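Local coordinates for pesticidal crystal protein Cry2Aa (Bacillus thuringiensis serovar kurstaki, PDB 1I5P) that promotes colloid-osmotic lysis by binding to the midgut epithelial cells of dipteran and lepidopteran larvae, at residues 102-105 / 109-112; 162-167 / 174-179; 225-230 / 247-252. One frame throughout, in Å; residues are numbered along the deposited sequence.

Interaction 1: 102-105 / 109-112; sequences NQRL and TLAR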
ATOM      1  N   ASN A 102      -8.704  19.093  10.000  1.00 20.34           N
ATOM      2  CA  ASN A 102      -9.068  20.277  10.763  1.00 23.71           C
ATOM      3  C   ASN A 102      -9.241  21.427   9.777  1.00 23.31           C
ATOM      4  O   ASN A 102      -8.862  22.563  10.051  1.00 24.46           O
ATOM      5  CB  ASN A 102      -8.005  20.625  11.813  1.00 26.08           C
ATOM      6  CG  ASN A 102      -8.464  21.722  12.765  1.00 32.01           C
ATOM      7  OD1 ASN A 102      -9.662  21.941  12.942  1.00 35.36           O
ATOM      8  ND2 ASN A 102      -7.511  22.404  13.399  1.00 29.94           N
ATOM      9  N   GLN A 103      -9.800  21.108   8.614  1.00 22.82           N
ATOM     10  CA  GLN A 103     -10.067  22.098   7.574  1.00 25.97           C
ATOM     11  C   GLN A 103     -11.541  21.993   7.212  1.00 25.96           C
ATOM     12  O   GLN A 103     -12.119  20.909   7.221  1.00 26.39           O
ATOM     13  CB  GLN A 103      -9.230  21.841   6.313  1.00 28.53           C
ATOM     14  CG  GLN A 103      -7.715  21.863   6.501  1.00 29.80           C
ATOM     15  CD  GLN A 103      -6.953  21.770   5.180  1.00 31.87           C
ATOM     16  OE1 GLN A 103      -5.780  21.390   5.152  1.00 31.01           O
ATOM     17  NE2 GLN A 103      -7.615  22.134   4.082  1.00 29.68           N
ATOM     18  N   ARG A 104     -12.148  23.124   6.890  1.00 26.52           N
ATOM     19  CA  ARG A 104     -13.553  23.145   6.529  1.00 27.65           C
ATOM     20  C   ARG A 104     -13.790  23.917   5.245  1.00 26.42           C
ATOM     21  O   ARG A 104     -13.095  24.889   4.957  1.00 27.14           O
ATOM     22  CB  ARG A 104     -14.376  23.771   7.654  1.00 30.58           C
ATOM     23  CG  ARG A 104     -14.652  22.835   8.816  1.00 37.69           C
ATOM     24  CD  ARG A 104     -16.152  22.709   9.022  1.00 43.10           C
ATOM     25  NE  ARG A 104     -16.811  22.341   7.772  1.00 47.82           N
ATOM     26  CZ  ARG A 104     -17.944  22.880   7.333  1.00 48.59           C
ATOM     27  NH1 ARG A 104     -18.557  23.817   8.043  1.00 48.58           N
ATOM     28  NH2 ARG A 104     -18.459  22.486   6.175  1.00 46.15           N
ATOM     29  N   LEU A 105     -14.767  23.471   4.466  1.00 24.87           N
ATOM     30  CA  LEU A 105     -15.108  24.153   3.227  1.00 24.61           C
ATOM     31  C   LEU A 105     -15.940  25.360   3.617  1.00 25.85           C
ATOM     32  O   LEU A 105     -16.558  25.361   4.683  1.00 25.70           O
ATOM     33  CB  LEU A 105     -15.971  23.257   2.339  1.00 23.55           C
ATOM     34  CG  LEU A 105     -15.387  21.983   1.739  1.00 22.58           C
ATOM     35  CD1 LEU A 105     -16.476  21.262   0.951  1.00 21.25           C
ATOM     36  CD2 LEU A 105     -14.213  22.328   0.841  1.00 19.90           C
ATOM     37  N   THR A 109     -18.906  26.465  -1.269  1.00 23.69           N
ATOM     38  CA  THR A 109     -18.364  25.243  -1.841  1.00 24.74           C
ATOM     39  C   THR A 109     -19.127  24.036  -1.308  1.00 23.68           C
ATOM     40  O   THR A 109     -19.437  23.112  -2.057  1.00 23.47           O
ATOM     41  CB  THR A 109     -16.869  25.089  -1.515  1.00 23.26           C
ATOM     42  OG1 THR A 109     -16.174  26.273  -1.923  1.00 25.72           O
ATOM     43  CG2 THR A 109     -16.281  23.890  -2.255  1.00 20.11           C
ATOM     44  N   LEU A 110     -19.432  24.051  -0.015  1.00 22.73           N
ATOM     45  CA  LEU A 110     -20.172  22.956   0.598  1.00 23.18           C
ATOM     46  C   LEU A 110     -21.455  22.708  -0.184  1.00 23.93           C
ATOM     47  O   LEU A 110     -21.741  21.586  -0.601  1.00 23.37           O
ATOM     48  CB  LEU A 110     -20.528  23.297   2.044  1.00 22.32           C
ATOM     49  CG  LEU A 110     -21.417  22.283   2.768  1.00 23.42           C
ATOM     50  CD1 LEU A 110     -20.712  20.941   2.862  1.00 19.04           C
ATOM     51  CD2 LEU A 110     -21.742  22.800   4.156  1.00 24.03           C
ATOM     52  N   ALA A 111     -22.226  23.771  -0.381  1.00 23.31           N
ATOM     53  CA  ALA A 111     -23.482  23.674  -1.108  1.00 24.27           C
ATOM     54  C   ALA A 111     -23.270  23.121  -2.516  1.00 22.03           C
ATOM     55  O   ALA A 111     -23.971  22.212  -2.939  1.00 22.85           O
ATOM     56  CB  ALA A 111     -24.151  25.042  -1.174  1.00 24.11           C
ATOM     57  N   ARG A 112     -22.297  23.662  -3.241  1.00 23.28           N
ATOM     58  CA  ARG A 112     -22.037  23.196  -4.600  1.00 24.50           C
ATOM     59  C   ARG A 112     -21.597  21.736  -4.639  1.00 24.01           C
ATOM     60  O   ARG A 112     -22.061  20.961  -5.478  1.00 23.24           O
ATOM     61  CB  ARG A 112     -20.977  24.069  -5.279  1.00 25.83           C
ATOM     62  CG  ARG A 112     -20.731  23.695  -6.738  1.00 25.32           C
ATOM     63  CD  ARG A 112     -22.045  23.661  -7.515  1.00 27.10           C
ATOM     64  NE  ARG A 112     -21.855  23.328  -8.924  1.00 27.08           N
ATOM     65  CZ  ARG A 112     -21.265  24.124  -9.811  1.00 30.12           C
ATOM     66  NH1 ARG A 112     -20.802  25.312  -9.441  1.00 27.32           N
ATOM     67  NH2 ARG A 112     -21.140  23.732 -11.075  1.00 29.48           N
TER
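Leu105 points its forked end at the first turns of helix 107-135 and sets both methyls near Thr109 CG2, with CD1 also reaching the Leu110 backbone. CD2 makes the closer approach to the threonine methyl, with 4.0 Å between Leu105 CD2 and Thr109 CG2. CD1 stands 4.2 Å from the same methyl, Thr109 CG2, and Leu105 CD1 lies 4.1 Å from Leu110 CA. The leucine and threonine side chains run at about a right angle to each other. The threonine torsion decides which branch is presented: with chi1 at -54°, CG2 is anti to the backbone N and faces the leucine. OG1 is thereby turned elsewhere, and it hydrogen-bonds to Asn106 OD1, just before the helix.

Arg104, the residue before Leu105, adds a second, more exposed touch. Its chain bends at chi2 and chi3 and brings the guanidinium across to Leu110, whose CD2 meets it at the edge, in its plane, 3.9 Å from Arg104 NH2. This is van der Waals contact with the rim of a charged group. The charge itself is paired through NE with Glu98 OE2, while Glu98 OE1 takes the backbone N of Leu105. One carboxylate therefore holds two consecutive loop residues.

The backbones come as near as 5.8 Å between the CA atoms of Leu105 and Leu110, and 182 Å² is buried in all. Leu94 of helix 88-101 touches both leucines, and Leu172 and Leu173 back Leu105 from helix 170-193. The arrangement is that of a short interhelical connection packed on the first turn of the next helix, here joining helices 88-101 and 107-135 at one end of the helical bundle in the N-terminal domain of a three-domain Cry toxin.

Interaction 2: 162-167 / 174-179; sequences PQFQIQ and LPLFAQ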
ATOM      1  N   PRO A 162     -14.485  18.757 -11.936  1.00 17.08           N
ATOM      2  CA  PRO A 162     -13.795  19.987 -11.545  1.00 16.16           C
ATOM      3  C   PRO A 162     -14.308  20.591 -10.250  1.00 15.32           C
ATOM      4  O   PRO A 162     -13.566  21.261  -9.533  1.00 16.28           O
ATOM      5  CB  PRO A 162     -14.010  20.893 -12.754  1.00 16.67           C
ATOM      6  CG  PRO A 162     -13.972  19.909 -13.885  1.00 18.54           C
ATOM      7  CD  PRO A 162     -14.889  18.826 -13.351  1.00 15.85           C
ATOM      8  N   GLN A 163     -15.571  20.345  -9.935  1.00 15.77           N
ATOM      9  CA  GLN A 163     -16.143  20.891  -8.716  1.00 17.06           C
ATOM     10  C   GLN A 163     -15.574  20.260  -7.456  1.00 18.37           C
ATOM     11  O   GLN A 163     -15.883  20.692  -6.349  1.00 17.47           O
ATOM     12  CB  GLN A 163     -17.657  20.740  -8.744  1.00 19.67           C
ATOM     13  CG  GLN A 163     -18.295  21.558  -9.849  1.00 20.98           C
ATOM     14  CD  GLN A 163     -17.822  23.003  -9.831  1.00 23.79           C
ATOM     15  OE1 GLN A 163     -18.042  23.729  -8.859  1.00 23.06           O
ATOM     16  NE2 GLN A 163     -17.167  23.426 -10.908  1.00 23.34           N
ATOM     17  N   PHE A 164     -14.749  19.231  -7.617  1.00 16.23           N
ATOM     18  CA  PHE A 164     -14.134  18.591  -6.462  1.00 18.27           C
ATOM     19  C   PHE A 164     -12.660  18.960  -6.442  1.00 17.85           C
ATOM     20  O   PHE A 164     -11.860  18.328  -5.754  1.00 15.89           O
ATOM     21  CB  PHE A 164     -14.293  17.066  -6.521  1.00 16.75           C
ATOM     22  CG  PHE A 164     -15.724  16.612  -6.495  1.00 18.20           C
ATOM     23  CD1 PHE A 164     -16.363  16.230  -7.665  1.00 16.95           C
ATOM     24  CD2 PHE A 164     -16.448  16.620  -5.308  1.00 19.04           C
ATOM     25  CE1 PHE A 164     -17.706  15.861  -7.660  1.00 18.38           C
ATOM     26  CE2 PHE A 164     -17.797  16.254  -5.289  1.00 19.43           C
ATOM     27  CZ  PHE A 164     -18.423  15.876  -6.471  1.00 18.54           C
ATOM     28  N   GLN A 165     -12.313  19.998  -7.199  1.00 18.53           N
ATOM     29  CA  GLN A 165     -10.934  20.464  -7.279  1.00 18.56           C
ATOM     30  C   GLN A 165     -10.845  21.965  -7.023  1.00 18.16           C
ATOM     31  O   GLN A 165      -9.936  22.637  -7.508  1.00 18.95           O
ATOM     32  CB  GLN A 165     -10.358  20.148  -8.656  1.00 18.68           C
ATOM     33  CG  GLN A 165     -10.512  18.700  -9.087  1.00 20.37           C
ATOM     34  CD  GLN A 165      -9.931  18.465 -10.466  1.00 20.52           C
ATOM     35  OE1 GLN A 165      -8.840  17.914 -10.610  1.00 23.96           O
ATOM     36  NE2 GLN A 165     -10.655  18.896 -11.489  1.00 19.41           N
ATOM     37  N   ILE A 166     -11.791  22.481  -6.249  1.00 19.84           N
ATOM     38  CA  ILE A 166     -11.853  23.902  -5.925  1.00 18.31           C
ATOM     39  C   ILE A 166     -10.592  24.424  -5.248  1.00 19.63           C
ATOM     40  O   ILE A 166     -10.170  23.915  -4.198  1.00 15.05           O
ATOM     41  CB  ILE A 166     -13.064  24.204  -5.011  1.00 18.70           C
ATOM     42  CG1 ILE A 166     -14.344  23.653  -5.652  1.00 16.91           C
ATOM     43  CG2 ILE A 166     -13.188  25.710  -4.783  1.00 17.07           C
ATOM     44  CD1 ILE A 166     -14.631  24.209  -7.031  1.00 15.58           C
ATOM     45  N   GLN A 167      -9.996  25.445  -5.859  1.00 19.96           N
ATOM     46  CA  GLN A 167      -8.792  26.058  -5.324  1.00 22.29           C
ATOM     47  C   GLN A 167      -9.090  26.495  -3.897  1.00 21.95           C
ATOM     48  O   GLN A 167     -10.160  27.035  -3.615  1.00 23.48           O
ATOM     49  CB  GLN A 167      -8.393  27.265  -6.175  1.00 27.49           C
ATOM     50  CG  GLN A 167      -6.962  27.198  -6.681  1.00 35.06           C
ATOM     51  CD  GLN A 167      -6.875  27.338  -8.193  1.00 40.97           C
ATOM     52  OE1 GLN A 167      -6.534  28.403  -8.712  1.00 41.94           O
ATOM     53  NE2 GLN A 167      -7.190  26.261  -8.907  1.00 42.92           N
ATOM     54  N   LEU A 174      -9.757  16.173  -2.020  1.00 12.75           N
ATOM     55  CA  LEU A 174      -9.061  15.100  -2.731  1.00 11.67           C
ATOM     56  C   LEU A 174      -9.731  13.717  -2.605  1.00 10.14           C
ATOM     57  O   LEU A 174      -9.866  13.007  -3.604  1.00  9.95           O
ATOM     58  CB  LEU A 174      -7.596  15.034  -2.297  1.00  7.52           C
ATOM     59  CG  LEU A 174      -6.641  14.343  -3.283  1.00 12.30           C
ATOM     60  CD1 LEU A 174      -6.729  15.006  -4.665  1.00 11.29           C
ATOM     61  CD2 LEU A 174      -5.213  14.404  -2.753  1.00 10.42           C
ATOM     62  N   PRO A 175     -10.161  13.321  -1.393  1.00  7.93           N
ATOM     63  CA  PRO A 175     -10.808  12.012  -1.255  1.00 12.21           C
ATOM     64  C   PRO A 175     -12.049  11.944  -2.140  1.00 12.82           C
ATOM     65  O   PRO A 175     -12.264  10.968  -2.844  1.00 13.92           O
ATOM     66  CB  PRO A 175     -11.133  11.944   0.237  1.00  9.70           C
ATOM     67  CG  PRO A 175      -9.997  12.700   0.839  1.00 11.23           C
ATOM     68  CD  PRO A 175      -9.930  13.919  -0.068  1.00  9.01           C
ATOM     69  N   LEU A 176     -12.854  12.998  -2.120  1.00 13.85           N
ATOM     70  CA  LEU A 176     -14.063  13.031  -2.942  1.00 13.77           C
ATOM     71  C   LEU A 176     -13.703  13.005  -4.422  1.00 14.36           C
ATOM     72  O   LEU A 176     -14.314  12.280  -5.203  1.00 15.73           O
ATOM     73  CB  LEU A 176     -14.891  14.284  -2.637  1.00 12.10           C
ATOM     74  CG  LEU A 176     -15.600  14.390  -1.282  1.00 13.73           C
ATOM     75  CD1 LEU A 176     -16.568  15.572  -1.319  1.00 11.63           C
ATOM     76  CD2 LEU A 176     -16.371  13.105  -0.981  1.00 14.03           C
ATOM     77  N   PHE A 177     -12.708  13.795  -4.810  1.00 13.51           N
ATOM     78  CA  PHE A 177     -12.304  13.821  -6.208  1.00 13.31           C
ATOM     79  C   PHE A 177     -11.837  12.437  -6.649  1.00 11.53           C
ATOM     80  O   PHE A 177     -12.128  11.997  -7.760  1.00 13.19           O
ATOM     81  CB  PHE A 177     -11.185  14.841  -6.446  1.00 11.56           C
ATOM     82  CG  PHE A 177     -10.610  14.775  -7.835  1.00 13.44           C
ATOM     83  CD1 PHE A 177     -11.298  15.322  -8.915  1.00 13.48           C
ATOM     84  CD2 PHE A 177      -9.431  14.075  -8.077  1.00 14.88           C
ATOM     85  CE1 PHE A 177     -10.825  15.170 -10.214  1.00 14.43           C
ATOM     86  CE2 PHE A 177      -8.949  13.915  -9.373  1.00 14.49           C
ATOM     87  CZ  PHE A 177      -9.649  14.464 -10.445  1.00 13.51           C
ATOM     88  N   ALA A 178     -11.112  11.750  -5.774  1.00 11.55           N
ATOM     89  CA  ALA A 178     -10.621  10.413  -6.090  1.00 12.06           C
ATOM     90  C   ALA A 178     -11.795   9.483  -6.362  1.00 11.98           C
ATOM     91  O   ALA A 178     -11.772   8.712  -7.319  1.00 12.77           O
ATOM     92  CB  ALA A 178      -9.788   9.875  -4.941  1.00 12.32           C
ATOM     93  N   GLN A 179     -12.821   9.553  -5.518  1.00 11.93           N
ATOM     94  CA  GLN A 179     -13.998   8.714  -5.713  1.00 12.03           C
ATOM     95  C   GLN A 179     -14.659   9.051  -7.053  1.00 13.36           C
ATOM     96  O   GLN A 179     -15.073   8.157  -7.786  1.00 14.53           O
ATOM     97  CB  GLN A 179     -15.007   8.914  -4.578  1.00 12.20           C
ATOM     98  CG  GLN A 179     -14.605   8.310  -3.232  1.00 10.49           C
ATOM     99  CD  GLN A 179     -14.347   6.813  -3.304  1.00 15.64           C
ATOM    100  OE1 GLN A 179     -14.887   6.118  -4.166  1.00 13.25           O
ATOM    101  NE2 GLN A 179     -13.523   6.306  -2.387  1.00 13.63           N
TER
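An amide-on-ring stack combined with apolar packing joins Gln165 and Phe164, in the connection after helix 145-160, to Phe177 and Leu176 on helix 170-193, a largely buried contact in the helical domain. The carboxamide of Gln165 lies over one face of the Phe177 ring, and the two planes differ by only 5°. Overlap is confirmed by several short approaches: Gln165 OE1 and Gln165 CD both stand 3.4 Å from Phe177 CE1, and the aliphatic part continues the cover with Gln165 CG 3.5 Å from Phe177 CD1. The glutamine chain is extended beyond CG (chi2 179°), which carries the amide out across the ring.

Phe164 comes to the same ring from another direction, at its edge. Its CB is 3.8 Å from Phe177 CB, and the backbones are correspondingly close, with 5.1 Å between the CA atoms of the two phenylalanines. The Phe164 ring itself is directed to the preceding residue of the helix, Phe164 CD2 lying 3.9 Å from Leu176 CB, and these two side chains run roughly at right angles. A backbone bond from Gln165 N to Pro162 O, 2.9 Å long, curls the connection just where both side chains leave it.

Tyr219 and Tyr222 of helix 202-232 meet Phe177 edge-to-face, extending the aromatic group. Helix 170-193 is kinked at the contact, where N of Pro175 and Leu176 lack bonds to the preceding turn. Enclosed by helices 88-101, 107-135, 202-232 and 238-259, this helix is the central member of the bundle, the hallmark of the N-terminal domain of three-domain Cry toxins.

Interaction 3: 225-230 / 247-252; sequences NTYQTA and YMFLNV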
ATOM      1  N   ASN A 225       0.246  15.583  -7.304  1.00 13.53           N
ATOM      2  CA  ASN A 225       0.689  16.952  -7.072  1.00 15.21           C
ATOM      3  C   ASN A 225       0.011  17.584  -5.855  1.00 14.49           C
ATOM      4  O   ASN A 225       0.667  18.245  -5.055  1.00 16.61           O
ATOM      5  CB  ASN A 225       0.440  17.814  -8.314  1.00 14.05           C
ATOM      6  CG  ASN A 225       1.280  17.377  -9.510  1.00 22.14           C
ATOM      7  OD1 ASN A 225       2.303  16.711  -9.357  1.00 23.01           O
ATOM      8  ND2 ASN A 225       0.858  17.776 -10.709  1.00 20.92           N
ATOM      9  N   THR A 226      -1.295  17.383  -5.710  1.00 14.02           N
ATOM     10  CA  THR A 226      -2.016  17.958  -4.575  1.00 13.54           C
ATOM     11  C   THR A 226      -1.449  17.442  -3.255  1.00 14.51           C
ATOM     12  O   THR A 226      -1.210  18.209  -2.320  1.00 15.49           O
ATOM     13  CB  THR A 226      -3.524  17.625  -4.642  1.00 11.00           C
ATOM     14  OG1 THR A 226      -4.080  18.170  -5.844  1.00 11.25           O
ATOM     15  CG2 THR A 226      -4.265  18.219  -3.445  1.00 12.18           C
ATOM     16  N   TYR A 227      -1.234  16.135  -3.185  1.00 14.34           N
ATOM     17  CA  TYR A 227      -0.706  15.530  -1.975  1.00 14.56           C
ATOM     18  C   TYR A 227       0.732  15.953  -1.694  1.00 14.95           C
ATOM     19  O   TYR A 227       1.071  16.280  -0.559  1.00 12.41           O
ATOM     20  CB  TYR A 227      -0.776  14.012  -2.079  1.00 13.69           C
ATOM     21  CG  TYR A 227      -0.137  13.296  -0.910  1.00 14.17           C
ATOM     22  CD1 TYR A 227      -0.807  13.163   0.302  1.00 10.03           C
ATOM     23  CD2 TYR A 227       1.134  12.738  -1.026  1.00 13.97           C
ATOM     24  CE1 TYR A 227      -0.232  12.486   1.371  1.00 13.13           C
ATOM     25  CE2 TYR A 227       1.720  12.062   0.040  1.00 16.62           C
ATOM     26  CZ  TYR A 227       1.031  11.936   1.231  1.00 14.54           C
ATOM     27  OH  TYR A 227       1.611  11.254   2.276  1.00 18.41           O
ATOM     28  N   GLN A 228       1.577  15.942  -2.723  1.00 15.24           N
ATOM     29  CA  GLN A 228       2.982  16.323  -2.543  1.00 17.21           C
ATOM     30  C   GLN A 228       3.137  17.744  -2.034  1.00 14.76           C
ATOM     31  O   GLN A 228       3.980  18.009  -1.185  1.00 15.70           O
ATOM     32  CB  GLN A 228       3.775  16.162  -3.848  1.00 17.68           C
ATOM     33  CG  GLN A 228       4.203  14.734  -4.129  1.00 22.96           C
ATOM     34  CD  GLN A 228       5.317  14.645  -5.167  1.00 26.37           C
ATOM     35  OE1 GLN A 228       5.116  14.947  -6.342  1.00 26.03           O
ATOM     36  NE2 GLN A 228       6.500  14.226  -4.730  1.00 25.73           N
ATOM     37  N   THR A 229       2.334  18.660  -2.561  1.00 15.69           N
ATOM     38  CA  THR A 229       2.402  20.048  -2.119  1.00 16.79           C
ATOM     39  C   THR A 229       2.096  20.142  -0.622  1.00 16.06           C
ATOM     40  O   THR A 229       2.784  20.839   0.129  1.00 16.33           O
ATOM     41  CB  THR A 229       1.397  20.930  -2.896  1.00 15.96           C
ATOM     42  OG1 THR A 229       1.774  20.978  -4.277  1.00 16.79           O
ATOM     43  CG2 THR A 229       1.369  22.345  -2.331  1.00 16.13           C
ATOM     44  N   ALA A 230       1.064  19.426  -0.191  1.00 16.18           N
ATOM     45  CA  ALA A 230       0.662  19.436   1.212  1.00 15.18           C
ATOM     46  C   ALA A 230       1.690  18.751   2.098  1.00 15.55           C
ATOM     47  O   ALA A 230       1.991  19.222   3.197  1.00 12.01           O
ATOM     48  CB  ALA A 230      -0.688  18.751   1.370  1.00 17.17           C
ATOM     49  N   TYR A 247      -4.055   8.110   5.754  1.00 11.56           N
ATOM     50  CA  TYR A 247      -5.357   8.653   5.416  1.00 11.52           C
ATOM     51  C   TYR A 247      -5.470   8.893   3.910  1.00 11.24           C
ATOM     52  O   TYR A 247      -6.435   8.466   3.276  1.00 12.27           O
ATOM     53  CB  TYR A 247      -5.608   9.966   6.168  1.00  9.79           C
ATOM     54  CG  TYR A 247      -7.050  10.408   6.096  1.00 11.14           C
ATOM     55  CD1 TYR A 247      -7.950  10.108   7.125  1.00 11.85           C
ATOM     56  CD2 TYR A 247      -7.538  11.060   4.964  1.00 11.63           C
ATOM     57  CE1 TYR A 247      -9.302  10.445   7.021  1.00 10.93           C
ATOM     58  CE2 TYR A 247      -8.885  11.396   4.850  1.00 13.16           C
ATOM     59  CZ  TYR A 247      -9.759  11.084   5.878  1.00 14.30           C
ATOM     60  OH  TYR A 247     -11.098  11.387   5.740  1.00 19.28           O
ATOM     61  N   MET A 248      -4.482   9.572   3.334  1.00 10.60           N
ATOM     62  CA  MET A 248      -4.490   9.861   1.898  1.00 11.23           C
ATOM     63  C   MET A 248      -4.252   8.631   1.021  1.00 11.60           C
ATOM     64  O   MET A 248      -4.786   8.534  -0.085  1.00 11.39           O
ATOM     65  CB  MET A 248      -3.453  10.941   1.574  1.00  8.33           C
ATOM     66  CG  MET A 248      -3.813  12.329   2.115  1.00 16.18           C
ATOM     67  SD  MET A 248      -5.388  12.949   1.455  1.00 16.10           S
ATOM     68  CE  MET A 248      -5.936  14.054   2.788  1.00 18.47           C
ATOM     69  N   PHE A 249      -3.459   7.682   1.502  1.00 11.41           N
ATOM     70  CA  PHE A 249      -3.216   6.488   0.704  1.00 14.43           C
ATOM     71  C   PHE A 249      -4.475   5.621   0.627  1.00 14.63           C
ATOM     72  O   PHE A 249      -4.759   5.019  -0.405  1.00 17.17           O
ATOM     73  CB  PHE A 249      -2.035   5.699   1.269  1.00 14.07           C
ATOM     74  CG  PHE A 249      -0.737   5.990   0.565  1.00 15.15           C
ATOM     75  CD1 PHE A 249      -0.123   7.233   0.693  1.00 15.09           C
ATOM     76  CD2 PHE A 249      -0.159   5.042  -0.277  1.00 17.00           C
ATOM     77  CE1 PHE A 249       1.044   7.531  -0.002  1.00 15.46           C
ATOM     78  CE2 PHE A 249       1.012   5.327  -0.981  1.00 17.16           C
ATOM     79  CZ  PHE A 249       1.615   6.577  -0.845  1.00 18.26           C
ATOM     80  N   LEU A 250      -5.244   5.576   1.709  1.00 13.45           N
ATOM     81  CA  LEU A 250      -6.470   4.784   1.722  1.00 14.49           C
ATOM     82  C   LEU A 250      -7.615   5.478   0.988  1.00 15.31           C
ATOM     83  O   LEU A 250      -8.429   4.825   0.334  1.00 13.50           O
ATOM     84  CB  LEU A 250      -6.897   4.495   3.161  1.00 13.57           C
ATOM     85  CG  LEU A 250      -6.101   3.414   3.900  1.00 11.96           C
ATOM     86  CD1 LEU A 250      -6.547   3.349   5.351  1.00  9.54           C
ATOM     87  CD2 LEU A 250      -6.311   2.073   3.213  1.00 11.70           C
ATOM     88  N   ASN A 251      -7.658   6.804   1.098  1.00 14.00           N
ATOM     89  CA  ASN A 251      -8.698   7.620   0.478  1.00 12.32           C
ATOM     90  C   ASN A 251      -8.398   8.042  -0.947  1.00 11.85           C
ATOM     91  O   ASN A 251      -9.313   8.359  -1.710  1.00 12.57           O
ATOM     92  CB  ASN A 251      -8.922   8.897   1.294  1.00 10.89           C
ATOM     93  CG  ASN A 251      -9.930   8.717   2.393  1.00 11.26           C
ATOM     94  OD1 ASN A 251     -11.137   8.759   2.151  1.00 13.50           O
ATOM     95  ND2 ASN A 251      -9.446   8.508   3.613  1.00 11.00           N
ATOM     96  N   VAL A 252      -7.120   8.059  -1.307  1.00 11.06           N
ATOM     97  CA  VAL A 252      -6.737   8.520  -2.628  1.00 11.74           C
ATOM     98  C   VAL A 252      -5.776   7.676  -3.460  1.00 12.00           C
ATOM     99  O   VAL A 252      -6.087   7.317  -4.590  1.00 11.35           O
ATOM    100  CB  VAL A 252      -6.136   9.950  -2.532  1.00 10.34           C
ATOM    101  CG1 VAL A 252      -5.716  10.443  -3.916  1.00  6.95           C
ATOM    102  CG2 VAL A 252      -7.153  10.902  -1.900  1.00  6.97           C
TER
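Helices 202-232 and 238-259 run antiparallel here, with 7.8 Å between the CA atoms of Tyr227 and Met248. Successive in the chain, they form a helical hairpin within the helical bundle of the N-terminal domain.

Tyr227 spans most of the gap. With CG anti to the backbone N (chi1 175°), its ring extends from its own helix to the start of the methionine side chain. Tyr227 CE1 is 3.6 Å from Met248 CB, and Tyr227 CD1 is equally far, 3.6 Å, from Met248 CG. The CD1-CE1 bond of the ring thus lies against the two successive methylenes CB and CG, which approach it obliquely. The methionine chain then bends at chi2 and leads away, so the sulfur plays no part in this touch; the side chain also touches Leu101 and Phe253. At the far end of the tyrosine ring the hydroxyl makes a looser approach, Tyr227 OH lying 4.4 Å from Phe249 CE1, near the plane of that ring and at its edge. The total burial is small, 121 Å², yet all three touching residues are buried; Phe244, Phe253 and Phe516 also meet the tyrosine ring. Phe516 falls in the C-terminal family region, so this aromatic cluster extends to the interface between domains.

Just after Met248, helix 238-259 widens into a pi-type turn at 249-252, and a side chain doubles the backbone bonding there. Tyr247 O accepts from Asn251 N and from Asn251 ND2, which reach it from opposite faces of the carbonyl plane. The bond from Asn251 ND2 to Tyr247 O is 3.0 Å long with an N-H...O angle of 158°, and that same nitrogen lies above one face of the Tyr247 ring, displaced toward its rim.

Overall arrangement
All three contacts lie in the N-terminal helical domain, in series along the chain. Interaction 1 is the most peripheral, partly buried about 28 Å from the chain's centre. Interactions 2 and 3 are buried contacts, 3 the more completely, with centres 12 Å apart, whereas 1 and 3 do not touch. Interactions 1 and 2 each fold a loop back on the helix that follows it; 225-230 and 247-252 pair two helices. Chemistry shifts accordingly, from aliphatic packing edged by a charged group, through a stacked amide, to a tyrosine ring against methionine methylenes. Interaction 2 bridges the others: Ile166 meets Thr109 on one side, and Leu174 and Pro175 meet Val252 on the other.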